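Local coordinates for protein FOKI restriction endonuclease (Planomicrobium okeanokoites, PDB 2FOK) that recognises a specific DNA sequence through one domain and, as a metal-dependent type IIS restriction endonuclease, hydrolyses DNA through a separate cleavage domain, at residues A[151-156]-A[237-242]; A[165-170]-A[273-278]; A[287-292]-A[355-360]. One frame throughout, in Å; residues are numbered along the deposited sequence.

Contact 1: A[151-156]-A[237-242]; sequences ILIEAI and LGLVKQ
L237 and L239 flank the Schellman turn that closes helix 222-236 in the second recognition subdomain of the helix-turn-helix class, and both lean on helix 146-157 through L152, I153 and I156. G238, at the turn, has a positive phi (79°), a value that favours glycine. The turn lets the leucines before and after it both point to helix 146-157. L237 makes the larger share of the contact: its CD2 lies 3.7 Å from CB of L152, the two side chains crossing at about a right angle. On its way past in the opposite direction, I153 brings CG1 to within 4.1 Å of the same L237 CD2, so that one methyl is gripped by two successive residues of the helix. I153 holds CG1 beside its backbone N (chi1 -75°) and is extended beyond it (chi2 -168°), which carries CD1 out to the turn. There CD1 lies 3.7 Å from CD2 of L239 and 3.8 Å from the carbonyl O of L237. One turn further along the helix, I156 reaches the other branches. Its CD1 is 4.3 Å from CD1 of L237, and its CG2 passes CD1 of L239 at 4.2 Å. No hydrogen bond joins the two segments; the interface is aliphatic and largely buried. L152 also rests on F119 and on Y138 of helix 133-140, and I156 continues onto W233 and L234 of helix 222-236. T268 OG1 donates a hydrogen bond to G238 O at the turn, and beyond it the chain enters strand 240-248, an outer strand of the antiparallel sheet, where V240 lies against F265 of strand 258-267.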
loop_
_atom_site.group_PDB
_atom_site.type_symbol
_atom_site.label_atom_id
_atom_site.label_comp_id
_atom_site.label_asym_id
_atom_site.label_seq_id
_atom_site.Cartn_x
_atom_site.Cartn_y
_atom_site.Cartn_z
ATOM N N ILE A 151 -2.078 -9.384 27.648
ATOM C CA ILE A 151 -2.622 -10.199 26.575
ATOM C C ILE A 151 -2.516 -9.465 25.232
ATOM O O ILE A 151 -2.118 -10.051 24.225
ATOM C CB ILE A 151 -4.097 -10.567 26.874
ATOM C CG1 ILE A 151 -4.149 -11.600 28.006
ATOM C CG2 ILE A 151 -4.759 -11.139 25.640
ATOM C CD1 ILE A 151 -5.554 -11.929 28.491
ATOM N N LEU A 152 -2.845 -8.175 25.230
ATOM C CA LEU A 152 -2.785 -7.368 24.016
ATOM C C LEU A 152 -1.383 -7.246 23.423
ATOM O O LEU A 152 -1.203 -7.418 22.228
ATOM C CB LEU A 152 -3.345 -5.982 24.294
ATOM C CG LEU A 152 -4.872 -5.921 24.291
ATOM C CD1 LEU A 152 -5.335 -4.503 24.593
ATOM C CD2 LEU A 152 -5.390 -6.376 22.933
ATOM N N ILE A 153 -0.394 -6.954 24.263
ATOM C CA ILE A 153 0.995 -6.819 23.820
ATOM C C ILE A 153 1.569 -8.142 23.308
ATOM O O ILE A 153 2.443 -8.164 22.436
ATOM C CB ILE A 153 1.885 -6.296 24.982
ATOM C CG1 ILE A 153 1.620 -4.801 25.192
ATOM C CG2 ILE A 153 3.368 -6.571 24.685
ATOM C CD1 ILE A 153 2.617 -4.119 26.095
ATOM N N GLU A 154 1.085 -9.252 23.855
ATOM C CA GLU A 154 1.553 -10.555 23.419
ATOM C C GLU A 154 0.924 -10.864 22.076
ATOM O O GLU A 154 1.557 -11.446 21.201
ATOM C CB GLU A 154 1.158 -11.630 24.428
ATOM C CG GLU A 154 1.116 -13.023 23.832
ATOM C CD GLU A 154 2.320 -13.847 24.210
ATOM O OE1 GLU A 154 3.122 -13.375 25.050
ATOM O OE2 GLU A 154 2.455 -14.967 23.664
ATOM N N ALA A 155 -0.338 -10.484 21.927
ATOM C CA ALA A 155 -1.068 -10.698 20.690
ATOM C C ALA A 155 -0.386 -9.958 19.542
ATOM O O ALA A 155 -0.124 -10.532 18.487
ATOM C CB ALA A 155 -2.501 -10.205 20.850
ATOM N N ILE A 156 -0.087 -8.682 19.756
ATOM C CA ILE A 156 0.549 -7.866 18.723
ATOM C C ILE A 156 1.979 -8.282 18.398
ATOM O O ILE A 156 2.466 -8.013 17.300
ATOM C CB ILE A 156 0.532 -6.348 19.097
ATOM C CG1 ILE A 156 0.354 -5.518 17.819
ATOM C CG2 ILE A 156 1.817 -5.963 19.856
ATOM C CD1 ILE A 156 0.111 -4.007 18.037
ATOM N N LEU A 237 -0.498 1.094 23.379
ATOM C CA LEU A 237 0.012 0.014 24.217
ATOM C C LEU A 237 1.351 0.403 24.832
ATOM O O LEU A 237 1.975 -0.395 25.529
ATOM C CB LEU A 237 0.161 -1.285 23.406
ATOM C CG LEU A 237 -1.155 -2.015 23.099
ATOM C CD1 LEU A 237 -0.918 -3.110 22.084
ATOM C CD2 LEU A 237 -1.735 -2.605 24.382
ATOM N N GLY A 238 1.783 1.636 24.562
ATOM C CA GLY A 238 3.031 2.141 25.114
ATOM C C GLY A 238 4.333 1.708 24.462
ATOM O O GLY A 238 5.410 2.088 24.927
ATOM N N LEU A 239 4.258 0.923 23.391
ATOM C CA LEU A 239 5.465 0.453 22.716
ATOM C C LEU A 239 6.051 1.503 21.766
ATOM O O LEU A 239 7.221 1.424 21.372
ATOM C CB LEU A 239 5.160 -0.838 21.946
ATOM C CG LEU A 239 4.341 -1.885 22.707
ATOM C CD1 LEU A 239 4.206 -3.159 21.868
ATOM C CD2 LEU A 239 5.029 -2.188 24.033
ATOM N N VAL A 240 5.236 2.484 21.402
ATOM C CA VAL A 240 5.675 3.544 20.500
ATOM C C VAL A 240 5.060 4.863 20.973
ATOM O O VAL A 240 4.100 4.859 21.741
ATOM C CB VAL A 240 5.214 3.228 19.038
ATOM C CG1 VAL A 240 4.468 4.417 18.440
ATOM C CG2 VAL A 240 6.407 2.825 18.178
ATOM N N LYS A 241 5.623 5.986 20.538
ATOM C CA LYS A 241 5.071 7.290 20.901
ATOM C C LYS A 241 4.751 8.091 19.646
ATOM O O LYS A 241 5.628 8.333 18.824
ATOM C CB LYS A 241 6.056 8.083 21.758
ATOM C CG LYS A 241 5.415 9.272 22.486
ATOM C CD LYS A 241 6.424 10.387 22.750
ATOM C CE LYS A 241 7.647 9.893 23.544
ATOM N NZ LYS A 241 8.940 9.966 22.778
ATOM N N GLN A 242 3.495 8.495 19.492
ATOM C CA GLN A 242 3.095 9.285 18.334
ATOM C C GLN A 242 3.199 10.768 18.658
ATOM O O GLN A 242 2.652 11.237 19.653
ATOM C CB GLN A 242 1.662 8.953 17.915
ATOM C CG GLN A 242 1.323 9.377 16.495
ATOM C CD GLN A 242 -0.172 9.464 16.252
ATOM O OE1 GLN A 242 -0.925 8.558 16.612
ATOM N NE2 GLN A 242 -0.612 10.553 15.638
#

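Contact 2: A[165-170]-A[273-278]; sequences ILTLLE and KVLRRA
With CG of L275 turned away from the backbone N to lie beside the carbonyl carbon (chi1 -154°), and CG of L166 set in the other sense, beside its own backbone N (chi1 -71°), the two leucines meet between helices 269-279 and 160-169. L275 is the wedge. Its CG stands 4.0 Å from CB of L166, where the CA atoms of the two residues also make the nearest approach of the backbones. From that point its two methyls spread toward T167 and toward E170 just past it. CD2 comes to 3.9 Å from OG1 of T167, a hydroxyl that is hydrogen-bonded to I163 O; the contact with the methyl is van der Waals. CD1 reaches E170, 3.8 Å from CB and 3.3 Å from OE1, with the glutamate chain lying across the leucine at about a right angle. The exact placing of E170 is somewhat doubtful, since its CG is modelled too close to T167 O. V274 crosses L166 nearly perpendicularly, its CG1 3.8 Å from CD1 of L166. Charged groups lie beside the leucine: OE1 of E170 makes a salt bridge with NZ of K279, and lies near the plane of the R276 guanidinium, at its edge, but the 4.3 Å to NH2 is too long for a salt bridge. L166 also rests on L234 of helix 222-236, and V274 on I153 and S157 of helix 146-157. The helix segments run 10.0 Å apart at 107°, close to perpendicular, a steep crossing filled by L275 together with L166 and V274. It is consistent with the compact helical core of a subdomain assigned to the helix-turn-helix clan, here packing the helix that follows the strand pair onto an early helix.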
loop_
_atom_site.group_PDB
_atom_site.type_symbol
_atom_site.label_atom_id
_atom_site.label_comp_id
_atom_site.label_asym_id
_atom_site.label_seq_id
_atom_site.Cartn_x
_atom_site.Cartn_y
_atom_site.Cartn_z
ATOM N N ILE A 165 7.313 -2.527 12.149
ATOM C CA ILE A 165 7.280 -1.111 12.483
ATOM C C ILE A 165 8.296 -0.851 13.607
ATOM O O ILE A 165 8.984 0.172 13.601
ATOM C CB ILE A 165 5.860 -0.649 12.932
ATOM C CG1 ILE A 165 4.880 -0.728 11.754
ATOM C CG2 ILE A 165 5.907 0.790 13.440
ATOM C CD1 ILE A 165 5.000 0.417 10.743
ATOM N N LEU A 166 8.395 -1.786 14.556
ATOM C CA LEU A 166 9.323 -1.661 15.688
ATOM C C LEU A 166 10.785 -1.729 15.264
ATOM O O LEU A 166 11.644 -1.084 15.858
ATOM C CB LEU A 166 9.061 -2.761 16.714
ATOM C CG LEU A 166 7.777 -2.689 17.541
ATOM C CD1 LEU A 166 7.906 -3.684 18.689
ATOM C CD2 LEU A 166 7.532 -1.271 18.069
ATOM N N THR A 167 11.064 -2.528 14.241
ATOM C CA THR A 167 12.421 -2.667 13.735
ATOM C C THR A 167 12.869 -1.383 13.056
ATOM O O THR A 167 14.035 -1.005 13.138
ATOM C CB THR A 167 12.523 -3.832 12.723
ATOM O OG1 THR A 167 12.115 -5.054 13.355
ATOM C CG2 THR A 167 13.954 -3.986 12.223
ATOM N N LEU A 168 11.932 -0.708 12.394
ATOM C CA LEU A 168 12.225 0.536 11.683
ATOM C C LEU A 168 12.444 1.738 12.599
ATOM O O LEU A 168 12.922 2.775 12.156
ATOM C CB LEU A 168 11.094 0.856 10.701
ATOM C CG LEU A 168 10.902 -0.142 9.557
ATOM C CD1 LEU A 168 9.627 0.158 8.798
ATOM C CD2 LEU A 168 12.090 -0.052 8.638
ATOM N N LEU A 169 12.090 1.599 13.871
ATOM C CA LEU A 169 12.246 2.697 14.820
ATOM C C LEU A 169 13.284 2.360 15.895
ATOM O O LEU A 169 13.571 3.172 16.774
ATOM C CB LEU A 169 10.896 2.993 15.486
ATOM C CG LEU A 169 9.727 3.505 14.641
ATOM C CD1 LEU A 169 8.462 3.529 15.476
ATOM C CD2 LEU A 169 10.022 4.905 14.136
ATOM N N GLU A 170 13.862 1.166 15.794
ATOM C CA GLU A 170 14.826 0.675 16.771
ATOM C C GLU A 170 16.004 1.583 17.129
ATOM O O GLU A 170 16.499 1.526 18.262
ATOM C CB GLU A 170 15.343 -0.706 16.345
ATOM C CG GLU A 170 16.167 -0.730 15.078
ATOM C CD GLU A 170 16.603 -2.138 14.708
ATOM O OE1 GLU A 170 16.147 -3.101 15.368
ATOM O OE2 GLU A 170 17.402 -2.286 13.760
ATOM N N LYS A 273 12.213 -3.534 24.421
ATOM C CA LYS A 273 12.250 -4.784 25.178
ATOM C C LYS A 273 11.489 -5.848 24.389
ATOM O O LYS A 273 11.905 -7.002 24.309
ATOM C CB LYS A 273 11.567 -4.612 26.538
ATOM C CG LYS A 273 12.382 -3.889 27.591
ATOM C CD LYS A 273 11.608 -3.814 28.905
ATOM C CE LYS A 273 12.206 -2.777 29.848
ATOM N NZ LYS A 273 11.171 -1.822 30.314
ATOM N N VAL A 274 10.362 -5.433 23.823
ATOM C CA VAL A 274 9.502 -6.306 23.036
ATOM C C VAL A 274 10.246 -6.693 21.761
ATOM O O VAL A 274 10.202 -7.842 21.339
ATOM C CB VAL A 274 8.165 -5.573 22.693
ATOM C CG1 VAL A 274 7.504 -6.180 21.474
ATOM C CG2 VAL A 274 7.224 -5.618 23.895
ATOM N N LEU A 275 10.948 -5.734 21.167
ATOM C CA LEU A 275 11.700 -5.990 19.941
ATOM C C LEU A 275 12.913 -6.858 20.238
ATOM O O LEU A 275 13.209 -7.805 19.505
ATOM C CB LEU A 275 12.163 -4.666 19.307
ATOM C CG LEU A 275 12.436 -4.557 17.798
ATOM C CD1 LEU A 275 13.825 -3.982 17.585
ATOM C CD2 LEU A 275 12.319 -5.893 17.118
ATOM N N ARG A 276 13.618 -6.524 21.311
ATOM C CA ARG A 276 14.801 -7.272 21.710
ATOM C C ARG A 276 14.460 -8.758 21.859
ATOM O O ARG A 276 15.169 -9.622 21.342
ATOM C CB ARG A 276 15.347 -6.712 23.031
ATOM C CG ARG A 276 16.862 -6.590 23.096
ATOM C CD ARG A 276 17.328 -5.144 22.925
ATOM N NE ARG A 276 16.888 -4.566 21.659
ATOM C CZ ARG A 276 17.050 -5.147 20.473
ATOM N NH1 ARG A 276 17.647 -6.330 20.383
ATOM N NH2 ARG A 276 16.607 -4.551 19.371
ATOM N N ARG A 277 13.364 -9.049 22.558
ATOM C CA ARG A 277 12.931 -10.427 22.759
ATOM C C ARG A 277 12.442 -11.069 21.452
ATOM O O ARG A 277 12.568 -12.279 21.270
ATOM C CB ARG A 277 11.819 -10.485 23.820
ATOM C CG ARG A 277 10.717 -11.520 23.523
ATOM C CD ARG A 277 9.854 -11.851 24.735
ATOM N NE ARG A 277 9.458 -13.257 24.726
ATOM C CZ ARG A 277 8.280 -13.717 25.134
ATOM N NH1 ARG A 277 7.358 -12.878 25.596
ATOM N NH2 ARG A 277 8.011 -15.015 25.060
ATOM N N ALA A 278 11.882 -10.262 20.552
ATOM C CA ALA A 278 11.376 -10.763 19.269
ATOM C C ALA A 278 12.516 -11.088 18.317
ATOM O O ALA A 278 12.352 -11.826 17.331
ATOM C CB ALA A 278 10.451 -9.726 18.626
#

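Contact 3: A[287-292]-A[355-360]; sequences VPKRVY and GIFIEI
K289 points its CB toward G355 and F357, and the side chain also lies against P160 of helix 160-169. Beyond CG, bends at chi3 (-63°) and chi4 bring the chain end up to the carbonyl of G355: CD is 3.9 Å from G355 O and CE 3.6 Å. NZ closes on that oxygen with a 2.7 Å hydrogen bond, approaching at a C=O...N angle of 150° and tilted 20° from the carbonyl plane. G355 forms the Schellman turn after helix 341-352 and leads into strand 358-361, part of the small antiparallel sheet of the D3 domain, another helix-turn-helix relative. NZ also meets the F357 ring obliquely, 3.5 Å from CE2, and has a stronger partner in D369, whose OD2 forms a salt bridge with it and accepts the F357 backbone N-H as well. An alanine here is likely to leave the D369 carboxylate without its positive mate and the G355 carbonyl without this donor. Two residues on, CG2 of V291 touches CD1 of I356 at 4.3 Å, and I356 passes on to L351 and L367.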
loop_
_atom_site.group_PDB
_atom_site.type_symbol
_atom_site.label_atom_id
_atom_site.label_comp_id
_atom_site.label_asym_id
_atom_site.label_seq_id
_atom_site.Cartn_x
_atom_site.Cartn_y
_atom_site.Cartn_z
ATOM N N VAL A 287 7.832 -14.612 20.616
ATOM C CA VAL A 287 6.446 -15.000 20.441
ATOM C C VAL A 287 6.322 -15.553 19.020
ATOM O O VAL A 287 6.689 -14.880 18.058
ATOM C CB VAL A 287 5.517 -13.783 20.605
ATOM C CG1 VAL A 287 4.082 -14.202 20.392
ATOM C CG2 VAL A 287 5.717 -13.155 21.990
ATOM N N PRO A 288 5.850 -16.804 18.873
ATOM C CA PRO A 288 5.725 -17.333 17.512
ATOM C C PRO A 288 4.838 -16.414 16.672
ATOM O O PRO A 288 3.752 -16.029 17.102
ATOM C CB PRO A 288 5.110 -18.711 17.718
ATOM C CG PRO A 288 5.467 -19.077 19.127
ATOM C CD PRO A 288 5.443 -17.791 19.888
ATOM N N LYS A 289 5.301 -16.060 15.477
ATOM C CA LYS A 289 4.533 -15.169 14.610
ATOM C C LYS A 289 3.587 -15.907 13.678
ATOM O O LYS A 289 3.933 -16.947 13.125
ATOM C CB LYS A 289 5.475 -14.284 13.797
ATOM C CG LYS A 289 6.026 -13.111 14.591
ATOM C CD LYS A 289 6.927 -12.231 13.738
ATOM C CE LYS A 289 8.144 -12.967 13.255
ATOM N NZ LYS A 289 9.315 -12.036 13.161
ATOM N N ARG A 290 2.389 -15.349 13.523
ATOM C CA ARG A 290 1.347 -15.908 12.677
ATOM C C ARG A 290 1.391 -15.308 11.277
ATOM O O ARG A 290 1.353 -14.084 11.119
ATOM C CB ARG A 290 -0.030 -15.630 13.284
ATOM C CG ARG A 290 -0.490 -16.625 14.342
ATOM C CD ARG A 290 -2.013 -16.550 14.525
ATOM N NE ARG A 290 -2.440 -17.000 15.852
ATOM C CZ ARG A 290 -3.539 -17.720 16.086
ATOM N NH1 ARG A 290 -4.336 -18.084 15.084
ATOM N NH2 ARG A 290 -3.854 -18.069 17.327
ATOM N N VAL A 291 1.465 -16.179 10.268
ATOM C CA VAL A 291 1.513 -15.762 8.863
ATOM C C VAL A 291 0.492 -16.596 8.109
ATOM O O VAL A 291 0.416 -17.806 8.298
ATOM C CB VAL A 291 2.910 -16.026 8.224
ATOM C CG1 VAL A 291 2.854 -15.774 6.718
ATOM C CG2 VAL A 291 3.976 -15.142 8.881
ATOM N N TYR A 292 -0.296 -15.956 7.261
ATOM C CA TYR A 292 -1.304 -16.671 6.502
ATOM C C TYR A 292 -1.251 -16.257 5.040
ATOM O O TYR A 292 -0.960 -15.113 4.715
ATOM C CB TYR A 292 -2.710 -16.408 7.075
ATOM C CG TYR A 292 -2.764 -15.216 8.004
ATOM C CD1 TYR A 292 -2.433 -15.347 9.355
ATOM C CD2 TYR A 292 -3.040 -13.938 7.513
ATOM C CE1 TYR A 292 -2.364 -14.236 10.191
ATOM C CE2 TYR A 292 -2.973 -12.817 8.343
ATOM C CZ TYR A 292 -2.631 -12.972 9.678
ATOM O OH TYR A 292 -2.546 -11.865 10.499
ATOM N N GLY A 355 7.854 -8.126 8.438
ATOM C CA GLY A 355 8.118 -8.539 9.808
ATOM C C GLY A 355 8.869 -9.835 10.077
ATOM O O GLY A 355 9.150 -10.150 11.238
ATOM N N ILE A 356 9.194 -10.583 9.029
ATOM C CA ILE A 356 9.904 -11.846 9.172
ATOM C C ILE A 356 11.407 -11.617 8.997
ATOM O O ILE A 356 11.825 -10.892 8.096
ATOM C CB ILE A 356 9.393 -12.873 8.128
ATOM C CG1 ILE A 356 7.873 -13.042 8.278
ATOM C CG2 ILE A 356 10.089 -14.227 8.319
ATOM C CD1 ILE A 356 7.098 -12.824 6.997
ATOM N N PHE A 357 12.216 -12.230 9.863
ATOM C CA PHE A 357 13.667 -12.054 9.806
ATOM C C PHE A 357 14.408 -13.066 8.938
ATOM O O PHE A 357 14.493 -14.242 9.277
ATOM C CB PHE A 357 14.261 -12.101 11.215
ATOM C CG PHE A 357 13.698 -11.070 12.145
ATOM C CD1 PHE A 357 14.011 -9.725 11.982
ATOM C CD2 PHE A 357 12.848 -11.441 13.179
ATOM C CE1 PHE A 357 13.478 -8.761 12.842
ATOM C CE2 PHE A 357 12.313 -10.483 14.045
ATOM C CZ PHE A 357 12.629 -9.142 13.873
ATOM N N ILE A 358 14.955 -12.589 7.825
ATOM C CA ILE A 358 15.720 -13.428 6.909
ATOM C C ILE A 358 17.060 -12.751 6.661
ATOM O O ILE A 358 17.138 -11.752 5.946
ATOM C CB ILE A 358 14.994 -13.614 5.553
ATOM C CG1 ILE A 358 13.621 -14.240 5.791
ATOM C CG2 ILE A 358 15.831 -14.486 4.622
ATOM C CD1 ILE A 358 12.757 -14.337 4.545
ATOM N N GLU A 359 18.109 -13.288 7.270
ATOM C CA GLU A 359 19.447 -12.734 7.109
ATOM C C GLU A 359 19.983 -13.055 5.727
ATOM O O GLU A 359 19.723 -14.126 5.179
ATOM C CB GLU A 359 20.402 -13.301 8.168
ATOM C CG GLU A 359 21.868 -13.391 7.723
ATOM C CD GLU A 359 22.444 -14.792 7.863
ATOM O OE1 GLU A 359 22.650 -15.237 9.011
ATOM O OE2 GLU A 359 22.691 -15.453 6.828
ATOM N N ILE A 360 20.715 -12.101 5.167
ATOM C CA ILE A 360 21.337 -12.259 3.862
ATOM C C ILE A 360 22.820 -11.954 4.053
ATOM O O ILE A 360 23.193 -10.831 4.395
ATOM C CB ILE A 360 20.741 -11.276 2.819
ATOM C CG1 ILE A 360 19.219 -11.418 2.778
ATOM C CG2 ILE A 360 21.330 -11.553 1.431
ATOM C CD1 ILE A 360 18.493 -10.128 2.395
#

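From the N terminus, helix 146-157 opens contact 1 and helix 160-169 opens contact 2. Contact 1 closes first, at 237-242, joining helix 146-157 to the end of helix 222-236. Contact 2 closes later, at 273-278, after the two long strands, so the two loops cross rather than nest. Their centres lie about 11 Å apart, and V240 packs on L169 and I153 on V274, so the two contacts touch within the second recognition subdomain. Contact 3 follows in series: the loop segment 287-292 is met by 355-360 of the D3 domain. F357 there touches T167 and A278, and V287 touches E154, joining D3 and the loop to the preceding subdomain.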